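Tannase (Lactobacillus plantarum, PDB 3WA7) hydrolyses the galloyl ester bonds of tannins as an esterase of the alpha/beta-hydrolase family. Local coordinates at residues A[398-403]-A[437-442]; A[203-208]-A[428-433]; A[134-139]-A[170-175]. One frame throughout, in Å; residues are numbered along the deposited sequence.

Overall arrangement
Contacts 2 and 3 are buried, whereas contact 1 is only partly so, with exposed His437 at its margin. Contacts 1 and 2 share the region of helix 425-436: contact 2 uses its middle, contact 1 the turn just after its C-terminal end and the strand that follows, and Leu400 CD1 lies 3.7 Å from Met433 CG between them. Tyr399 ties contact 1 to contact 3, whose centre is about 16 Å away, by packing on Leu171 and Ser175. Contacts 2 and 3 do not touch. Their chemistry differs: contact 3 rests on a buried lysine bonded to a helix end, contact 2 on leucine against histidine and proline, contact 1 on a carbonyl over an imidazole and leucine-tyrosine packing.

Contact 1: residues A[398-403]-A[437-442]; sequences SYLTTT and HGYGID
The carbonyl oxygen of Ser398 is gripped twice, by Thr402 N at 3.2 Å and by Thr401 OG1 at 3.1 Å, and the turn closed in this way carries Leu400 to His437 and Tyr439. Both donors reach the oxygen from the same face of its plane, the threonine hydroxyl lying well above that plane. Leu400 then makes two unlike contacts. Its carbonyl oxygen sits over one face of the His437 imidazole, 2.8 Å from NE2; the angle is too poor for a hydrogen bond, and this is a close approach of the carbonyl over the ring. The ring is instead held by its ND1, bonded to Met433 O in the preceding helical turn. With CG anti to the carbonyl carbon (chi1 -71°), the His437 ring is placed with one face beneath Leu400 O. Leucine supplies the second contact from a side-chain branch: CD2 meets Tyr439 CE1 at 3.9 Å, approaching the phenol ring obliquely. Between the two aromatic residues, Gly438 has a positive phi and is the C-prime residue of a Schellman motif, with Tyr439 N bonded to Leu434 O. The contact thus lays the short helix 398-401 over the turn from helix 425-436 into strand 440-444, the outermost strand at one end of the main sheet, while Leu400 also packs on Met433 and Leu434 of that longer helix.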
loop_
_atom_site.group_PDB
_atom_site.type_symbol
_atom_site.label_atom_id
_atom_site.label_comp_id
_atom_site.label_asym_id
_atom_site.label_seq_id
_atom_site.Cartn_x
_atom_site.Cartn_y
_atom_site.Cartn_z
ATOM N N SER A 398 -10.184 8.901 5.191
ATOM C CA SER A 398 -11.133 9.988 4.971
ATOM C C SER A 398 -12.481 9.513 4.440
ATOM O O SER A 398 -13.523 10.066 4.783
ATOM C CB SER A 398 -10.544 11.005 3.986
ATOM O OG SER A 398 -9.369 11.594 4.508
ATOM N N TYR A 399 -12.455 8.484 3.604
ATOM C CA TYR A 399 -13.675 7.965 2.998
ATOM C C TYR A 399 -14.493 7.058 3.908
ATOM O O TYR A 399 -15.629 6.714 3.588
ATOM C CB TYR A 399 -13.327 7.243 1.696
ATOM C CG TYR A 399 -12.572 8.136 0.744
ATOM C CD1 TYR A 399 -11.182 8.245 0.812
ATOM C CD2 TYR A 399 -13.253 8.941 -0.167
ATOM C CE1 TYR A 399 -10.492 9.137 -0.001
ATOM C CE2 TYR A 399 -12.571 9.835 -0.982
ATOM C CZ TYR A 399 -11.195 9.931 -0.895
ATOM O OH TYR A 399 -10.521 10.819 -1.697
ATOM N N LEU A 400 -13.921 6.679 5.045
ATOM C CA LEU A 400 -14.622 5.817 5.990
ATOM C C LEU A 400 -15.327 6.658 7.053
ATOM O O LEU A 400 -16.252 6.188 7.714
ATOM C CB LEU A 400 -13.639 4.849 6.657
ATOM C CG LEU A 400 -12.758 4.019 5.715
ATOM C CD1 LEU A 400 -11.837 3.117 6.532
ATOM C CD2 LEU A 400 -13.629 3.188 4.783
ATOM N N THR A 401 -14.891 7.904 7.208
ATOM C CA THR A 401 -15.486 8.801 8.197
ATOM C C THR A 401 -16.541 9.721 7.585
ATOM O O THR A 401 -17.466 10.154 8.270
ATOM C CB THR A 401 -14.410 9.669 8.880
ATOM O OG1 THR A 401 -13.708 10.432 7.892
ATOM C CG2 THR A 401 -13.416 8.792 9.628
ATOM N N THR A 402 -16.393 10.019 6.297
ATOM C CA THR A 402 -17.338 10.880 5.592
ATOM C C THR A 402 -17.725 10.216 4.276
ATOM O O THR A 402 -16.866 9.700 3.564
ATOM C CB THR A 402 -16.718 12.258 5.279
ATOM O OG1 THR A 402 -16.334 12.901 6.502
ATOM C CG2 THR A 402 -17.721 13.141 4.545
ATOM N N THR A 403 -19.018 10.228 3.958
ATOM C CA THR A 403 -19.503 9.617 2.725
ATOM C C THR A 403 -19.257 10.524 1.526
ATOM O O THR A 403 -19.736 11.660 1.487
ATOM C CB THR A 403 -21.018 9.309 2.800
ATOM O OG1 THR A 403 -21.272 8.391 3.868
ATOM C CG2 THR A 403 -21.503 8.700 1.496
ATOM N N HIS A 437 -17.012 0.118 10.380
ATOM C CA HIS A 437 -17.991 0.595 9.415
ATOM C C HIS A 437 -18.657 -0.499 8.594
ATOM O O HIS A 437 -19.301 -0.221 7.581
ATOM C CB HIS A 437 -17.363 1.660 8.510
ATOM C CG HIS A 437 -17.109 2.960 9.210
ATOM N ND1 HIS A 437 -16.021 3.165 10.033
ATOM C CD2 HIS A 437 -17.837 4.101 9.262
ATOM C CE1 HIS A 437 -16.090 4.374 10.560
ATOM N NE2 HIS A 437 -17.183 4.963 10.110
ATOM N N GLY A 438 -18.501 -1.743 9.040
ATOM C CA GLY A 438 -19.141 -2.863 8.374
ATOM C C GLY A 438 -18.484 -3.493 7.162
ATOM O O GLY A 438 -19.097 -4.338 6.507
ATOM N N TYR A 439 -17.254 -3.106 6.850
ATOM C CA TYR A 439 -16.579 -3.687 5.695
ATOM C C TYR A 439 -15.866 -4.983 6.049
ATOM O O TYR A 439 -15.432 -5.175 7.187
ATOM C CB TYR A 439 -15.580 -2.689 5.102
ATOM C CG TYR A 439 -16.231 -1.413 4.628
ATOM C CD1 TYR A 439 -16.184 -0.254 5.400
ATOM C CD2 TYR A 439 -16.938 -1.378 3.426
ATOM C CE1 TYR A 439 -16.822 0.909 4.991
ATOM C CE2 TYR A 439 -17.587 -0.216 3.009
ATOM C CZ TYR A 439 -17.523 0.922 3.796
ATOM O OH TYR A 439 -18.162 2.071 3.390
ATOM N N GLY A 440 -15.769 -5.879 5.071
ATOM C CA GLY A 440 -15.088 -7.140 5.289
ATOM C C GLY A 440 -13.598 -6.871 5.354
ATOM O O GLY A 440 -13.042 -6.215 4.470
ATOM N N ILE A 441 -12.944 -7.365 6.398
ATOM C CA ILE A 441 -11.515 -7.143 6.552
ATOM C C ILE A 441 -10.771 -8.361 7.088
ATOM O O ILE A 441 -11.118 -8.917 8.131
ATOM C CB ILE A 441 -11.251 -5.905 7.471
ATOM C CG1 ILE A 441 -9.768 -5.813 7.842
ATOM C CG2 ILE A 441 -12.132 -5.977 8.710
ATOM C CD1 ILE A 441 -8.848 -5.542 6.661
ATOM N N ASP A 442 -9.765 -8.787 6.333
ATOM C CA ASP A 442 -8.914 -9.912 6.698
ATOM C C ASP A 442 -7.585 -9.234 6.998
ATOM O O ASP A 442 -6.942 -8.690 6.097
ATOM C CB ASP A 442 -8.768 -10.875 5.520
ATOM C CG ASP A 442 -7.932 -12.086 5.862
ATOM O OD1 ASP A 442 -6.813 -11.905 6.380
ATOM O OD2 ASP A 442 -8.391 -13.221 5.612
#

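Contact 2: residues A[203-208]-A[428-433]; sequences YCPIHN and IILAIM
Leu430 projects from helix 425-436 onto His207 and Pro205, and its atoms meet the loop in sequence. CB comes first, 3.7 Å from His207 NE2. CG, anti to the backbone N (chi1 173°), carries the chain onward past the imidazole. From there the CD2 branch meets the same ring again, 3.8 Å from His207 CE1; beside the imidazole, Leu430 CD2 also reaches Pro205 CG more loosely, at 4.4 Å. Leucine and histidine therefore run across one another at a slant, with CB and CD2 both bearing on the CE1-NE2 end of the ring.

The imidazole receives this hydrocarbon in a fixed orientation. His207 ND1 donates to Pro205 O at 3.0 Å, with a nearly straight N-H...O angle of 164°. The acceptor lies almost in the ring plane, although the donor stands well above the plane of the proline carbonyl. Pro205 O also takes a weak bond from His207 N, closing an inverse gamma turn centred on Ile206. One carbonyl thus holds both the backbone and the side chain of His207, which probably limits rotation of the ring.

The loop lies close to the probable catalytic centre. Ile206 touches Ser163, and Cys204 packs on Asp419 and His451, three residues whose arrangement is consistent with the Ser-His-Asp triad of alpha/beta hydrolases. Contact 2 joins this loop, which leads from strand 199-203 of the main sheet into helix 209-220, to helix 425-436, the connection between the neighbouring parallel strands 410-414 and 440-444; Leu430 also rests on Ile413 of strand 410-414.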
loop_
_atom_site.group_PDB
_atom_site.type_symbol
_atom_site.label_atom_id
_atom_site.label_comp_id
_atom_site.label_asym_id
_atom_site.label_seq_id
_atom_site.Cartn_x
_atom_site.Cartn_y
_atom_site.Cartn_z
ATOM N N TYR A 203 -0.287 -4.595 1.099
ATOM C CA TYR A 203 0.806 -4.990 1.972
ATOM C C TYR A 203 1.455 -3.720 2.506
ATOM O O TYR A 203 1.720 -2.781 1.749
ATOM C CB TYR A 203 1.831 -5.834 1.214
ATOM C CG TYR A 203 1.287 -7.178 0.797
ATOM C CD1 TYR A 203 0.570 -7.323 -0.389
ATOM C CD2 TYR A 203 1.449 -8.300 1.612
ATOM C CE1 TYR A 203 0.028 -8.552 -0.757
ATOM C CE2 TYR A 203 0.910 -9.529 1.256
ATOM C CZ TYR A 203 0.202 -9.648 0.068
ATOM O OH TYR A 203 -0.319 -10.869 -0.292
ATOM N N CYS A 204 1.685 -3.700 3.816
ATOM C CA CYS A 204 2.280 -2.565 4.522
ATOM C C CYS A 204 1.941 -1.215 3.897
ATOM O O CYS A 204 2.829 -0.442 3.542
ATOM C CB CYS A 204 3.804 -2.733 4.636
ATOM S SG CYS A 204 4.732 -2.934 3.084
ATOM N N PRO A 205 0.641 -0.907 3.768
ATOM C CA PRO A 205 0.244 0.372 3.174
ATOM C C PRO A 205 0.756 1.572 3.962
ATOM O O PRO A 205 0.384 1.779 5.118
ATOM C CB PRO A 205 -1.282 0.289 3.155
ATOM C CG PRO A 205 -1.587 -0.578 4.351
ATOM C CD PRO A 205 -0.536 -1.664 4.229
ATOM N N ILE A 206 1.624 2.351 3.331
ATOM C CA ILE A 206 2.180 3.536 3.966
ATOM C C ILE A 206 1.197 4.658 3.657
ATOM O O ILE A 206 1.339 5.370 2.663
ATOM C CB ILE A 206 3.572 3.861 3.393
ATOM C CG1 ILE A 206 4.498 2.655 3.575
ATOM C CG2 ILE A 206 4.157 5.082 4.092
ATOM C CD1 ILE A 206 4.787 2.302 5.031
ATOM N N HIS A 207 0.186 4.782 4.514
ATOM C CA HIS A 207 -0.871 5.774 4.345
ATOM C C HIS A 207 -1.109 6.565 5.632
ATOM O O HIS A 207 -0.379 6.402 6.609
ATOM C CB HIS A 207 -2.166 5.068 3.945
ATOM C CG HIS A 207 -2.787 4.281 5.058
ATOM N ND1 HIS A 207 -2.222 3.131 5.568
ATOM C CD2 HIS A 207 -3.901 4.511 5.792
ATOM C CE1 HIS A 207 -2.961 2.688 6.571
ATOM N NE2 HIS A 207 -3.986 3.508 6.727
ATOM N N ASN A 208 -2.145 7.405 5.630
ATOM C CA ASN A 208 -2.476 8.238 6.793
ATOM C C ASN A 208 -1.207 9.016 7.148
ATOM O O ASN A 208 -0.835 9.168 8.318
ATOM C CB ASN A 208 -2.931 7.347 7.959
ATOM C CG ASN A 208 -3.618 8.129 9.063
ATOM O OD1 ASN A 208 -4.032 9.270 8.865
ATOM N ND2 ASN A 208 -3.753 7.508 10.232
ATOM N N ILE A 428 -3.252 -1.004 11.893
ATOM C CA ILE A 428 -4.262 -1.424 12.860
ATOM C C ILE A 428 -5.454 -0.464 12.844
ATOM O O ILE A 428 -6.605 -0.894 12.919
ATOM C CB ILE A 428 -3.661 -1.510 14.286
ATOM C CG1 ILE A 428 -2.664 -2.675 14.345
ATOM C CG2 ILE A 428 -4.773 -1.708 15.312
ATOM C CD1 ILE A 428 -1.841 -2.730 15.623
ATOM N N ILE A 429 -5.179 0.833 12.738
ATOM C CA ILE A 429 -6.246 1.830 12.692
ATOM C C ILE A 429 -7.124 1.586 11.467
ATOM O O ILE A 429 -8.351 1.636 11.553
ATOM C CB ILE A 429 -5.676 3.265 12.630
ATOM C CG1 ILE A 429 -5.105 3.656 13.999
ATOM C CG2 ILE A 429 -6.770 4.246 12.210
ATOM C CD1 ILE A 429 -4.331 4.965 13.992
ATOM N N LEU A 430 -6.494 1.314 10.329
ATOM C CA LEU A 430 -7.234 1.052 9.099
ATOM C C LEU A 430 -8.112 -0.190 9.258
ATOM O O LEU A 430 -9.298 -0.177 8.923
ATOM C CB LEU A 430 -6.262 0.858 7.930
ATOM C CG LEU A 430 -6.858 0.407 6.591
ATOM C CD1 LEU A 430 -7.917 1.394 6.120
ATOM C CD2 LEU A 430 -5.744 0.286 5.566
ATOM N N ALA A 431 -7.526 -1.261 9.778
ATOM C CA ALA A 431 -8.262 -2.503 9.969
ATOM C C ALA A 431 -9.474 -2.340 10.888
ATOM O O ALA A 431 -10.561 -2.839 10.592
ATOM C CB ALA A 431 -7.331 -3.580 10.518
ATOM N N ILE A 432 -9.293 -1.647 12.004
ATOM C CA ILE A 432 -10.397 -1.469 12.938
ATOM C C ILE A 432 -11.459 -0.532 12.387
ATOM O O ILE A 432 -12.653 -0.782 12.549
ATOM C CB ILE A 432 -9.898 -0.953 14.301
ATOM C CG1 ILE A 432 -9.002 -2.016 14.943
ATOM C CG2 ILE A 432 -11.086 -0.633 15.214
ATOM C CD1 ILE A 432 -8.394 -1.595 16.271
HETATM N N MSE A 433 -11.036 0.541 11.723
HETATM C CA MSE A 433 -12.008 1.471 11.163
HETATM C C MSE A 433 -12.857 0.764 10.112
HETATM O O MSE A 433 -14.057 1.008 10.013
HETATM C CB MSE A 433 -11.316 2.688 10.549
HETATM C CG MSE A 433 -12.295 3.791 10.187
HETATM SE SE MSE A 433 -11.427 5.439 9.696
HETATM C CE MSE A 433 -10.170 5.508 11.144
#

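Contact 3: residues A[134-139]-A[170-175]; sequences VDMKAA and ALAGAS
Two helical segments pass with Lys137 and Ala172 as their nearest backbone positions, the CA atoms 6.8 Å apart, and helix 164-174 ends beside the contact, since Ser175 is the first residue to leave helical angles. The small Ala172 suits this spacing: its CB meets Met136 CG, from a selenomethionine, at 4.1 Å. Lys137 reaches further, extended as far as CE and then bent at its last torsion (chi4 -67°), which brings NZ to the helix end. There it donates to Ser175 O at 2.8 Å, from well above the carbonyl plane, and to Ser175 OG at 3.0 Å. That hydroxyl can accept because its own proton goes to Leu171 O, 2.7 Å away, a carbonyl that Ser175 N holds from the opposite face. A water accepts from Lys137 NZ and donates to Ala172 O, while Asp195 forms a salt bridge with the ammonium, so that four partners share its three N-H groups. The positive charge, set among carbonyls at a helix C-terminus, is probably favoured there. A methionine in place of Lys137 would probably leave Asp195 without its counter-charge and Ser175 O without this donor. Helix 131-145 is thereby tied to the C-terminal end of helix 164-174, with helix 182-188 packing on Val134 and Ala138, and Tyr399 of helix 398-401 on Leu171 and Ser175.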
loop_
_atom_site.group_PDB
_atom_site.type_symbol
_atom_site.label_atom_id
_atom_site.label_comp_id
_atom_site.label_asym_id
_atom_site.label_seq_id
_atom_site.Cartn_x
_atom_site.Cartn_y
_atom_site.Cartn_z
ATOM N N VAL A 134 -4.767 9.193 -9.394
ATOM C CA VAL A 134 -5.505 9.581 -10.590
ATOM C C VAL A 134 -5.200 8.538 -11.668
ATOM O O VAL A 134 -6.101 8.090 -12.383
ATOM C CB VAL A 134 -5.090 10.990 -11.084
ATOM C CG1 VAL A 134 -5.625 11.240 -12.492
ATOM C CG2 VAL A 134 -5.645 12.046 -10.140
ATOM N N ASP A 135 -3.935 8.135 -11.770
ATOM C CA ASP A 135 -3.549 7.133 -12.764
ATOM C C ASP A 135 -4.161 5.770 -12.461
ATOM O O ASP A 135 -4.603 5.072 -13.369
ATOM C CB ASP A 135 -2.026 6.991 -12.851
ATOM C CG ASP A 135 -1.380 8.099 -13.663
ATOM O OD1 ASP A 135 -2.108 8.845 -14.355
ATOM O OD2 ASP A 135 -0.139 8.215 -13.620
HETATM N N MSE A 136 -4.181 5.384 -11.188
HETATM C CA MSE A 136 -4.765 4.098 -10.820
HETATM C C MSE A 136 -6.245 4.096 -11.206
HETATM O O MSE A 136 -6.760 3.110 -11.737
HETATM C CB MSE A 136 -4.616 3.854 -9.315
HETATM C CG MSE A 136 -4.981 2.441 -8.874
HETATM SE SE MSE A 136 -3.771 1.095 -9.578
HETATM C CE MSE A 136 -4.902 0.349 -10.963
ATOM N N LYS A 137 -6.921 5.212 -10.958
ATOM C CA LYS A 137 -8.339 5.325 -11.286
ATOM C C LYS A 137 -8.565 5.330 -12.794
ATOM O O LYS A 137 -9.528 4.734 -13.284
ATOM C CB LYS A 137 -8.931 6.593 -10.662
ATOM C CG LYS A 137 -9.182 6.491 -9.159
ATOM C CD LYS A 137 -9.490 7.858 -8.543
ATOM C CE LYS A 137 -9.904 7.726 -7.078
ATOM N NZ LYS A 137 -11.211 7.023 -6.941
ATOM N N ALA A 138 -7.688 6.007 -13.531
ATOM C CA ALA A 138 -7.817 6.057 -14.984
ATOM C C ALA A 138 -7.682 4.646 -15.547
ATOM O O ALA A 138 -8.410 4.263 -16.464
ATOM C CB ALA A 138 -6.745 6.961 -15.586
ATOM N N ALA A 139 -6.749 3.876 -14.994
ATOM C CA ALA A 139 -6.538 2.505 -15.448
ATOM C C ALA A 139 -7.773 1.662 -15.145
ATOM O O ALA A 139 -8.193 0.846 -15.963
ATOM C CB ALA A 139 -5.311 1.907 -14.772
ATOM N N ALA A 170 -5.229 0.592 -1.393
ATOM C CA ALA A 170 -6.220 0.924 -0.379
ATOM C C ALA A 170 -7.025 2.160 -0.774
ATOM O O ALA A 170 -8.246 2.190 -0.622
ATOM C CB ALA A 170 -5.537 1.161 0.971
ATOM N N LEU A 171 -6.343 3.181 -1.280
ATOM C CA LEU A 171 -7.028 4.409 -1.672
ATOM C C LEU A 171 -7.998 4.175 -2.828
ATOM O O LEU A 171 -9.078 4.768 -2.863
ATOM C CB LEU A 171 -6.012 5.490 -2.049
ATOM C CG LEU A 171 -6.585 6.878 -2.346
ATOM C CD1 LEU A 171 -7.406 7.399 -1.161
ATOM C CD2 LEU A 171 -5.431 7.813 -2.646
ATOM N N ALA A 172 -7.620 3.316 -3.772
ATOM C CA ALA A 172 -8.492 3.009 -4.902
ATOM C C ALA A 172 -9.779 2.369 -4.389
ATOM O O ALA A 172 -10.873 2.688 -4.850
ATOM C CB ALA A 172 -7.790 2.062 -5.879
ATOM N N GLY A 173 -9.645 1.466 -3.423
ATOM C CA GLY A 173 -10.819 0.811 -2.875
ATOM C C GLY A 173 -11.678 1.732 -2.029
ATOM O O GLY A 173 -12.904 1.626 -2.022
ATOM N N ALA A 174 -11.037 2.657 -1.324
ATOM C CA ALA A 174 -11.757 3.576 -0.454
ATOM C C ALA A 174 -12.451 4.749 -1.145
ATOM O O ALA A 174 -13.495 5.209 -0.677
ATOM C CB ALA A 174 -10.804 4.113 0.619
ATOM N N SER A 175 -11.898 5.210 -2.265
ATOM C CA SER A 175 -12.435 6.396 -2.938
ATOM C C SER A 175 -13.201 6.232 -4.242
ATOM O O SER A 175 -13.239 7.161 -5.047
ATOM C CB SER A 175 -11.290 7.380 -3.189
ATOM O OG SER A 175 -10.361 6.837 -4.117
HETATM O O HOH W 1 -11.164 4.187 -7.052
#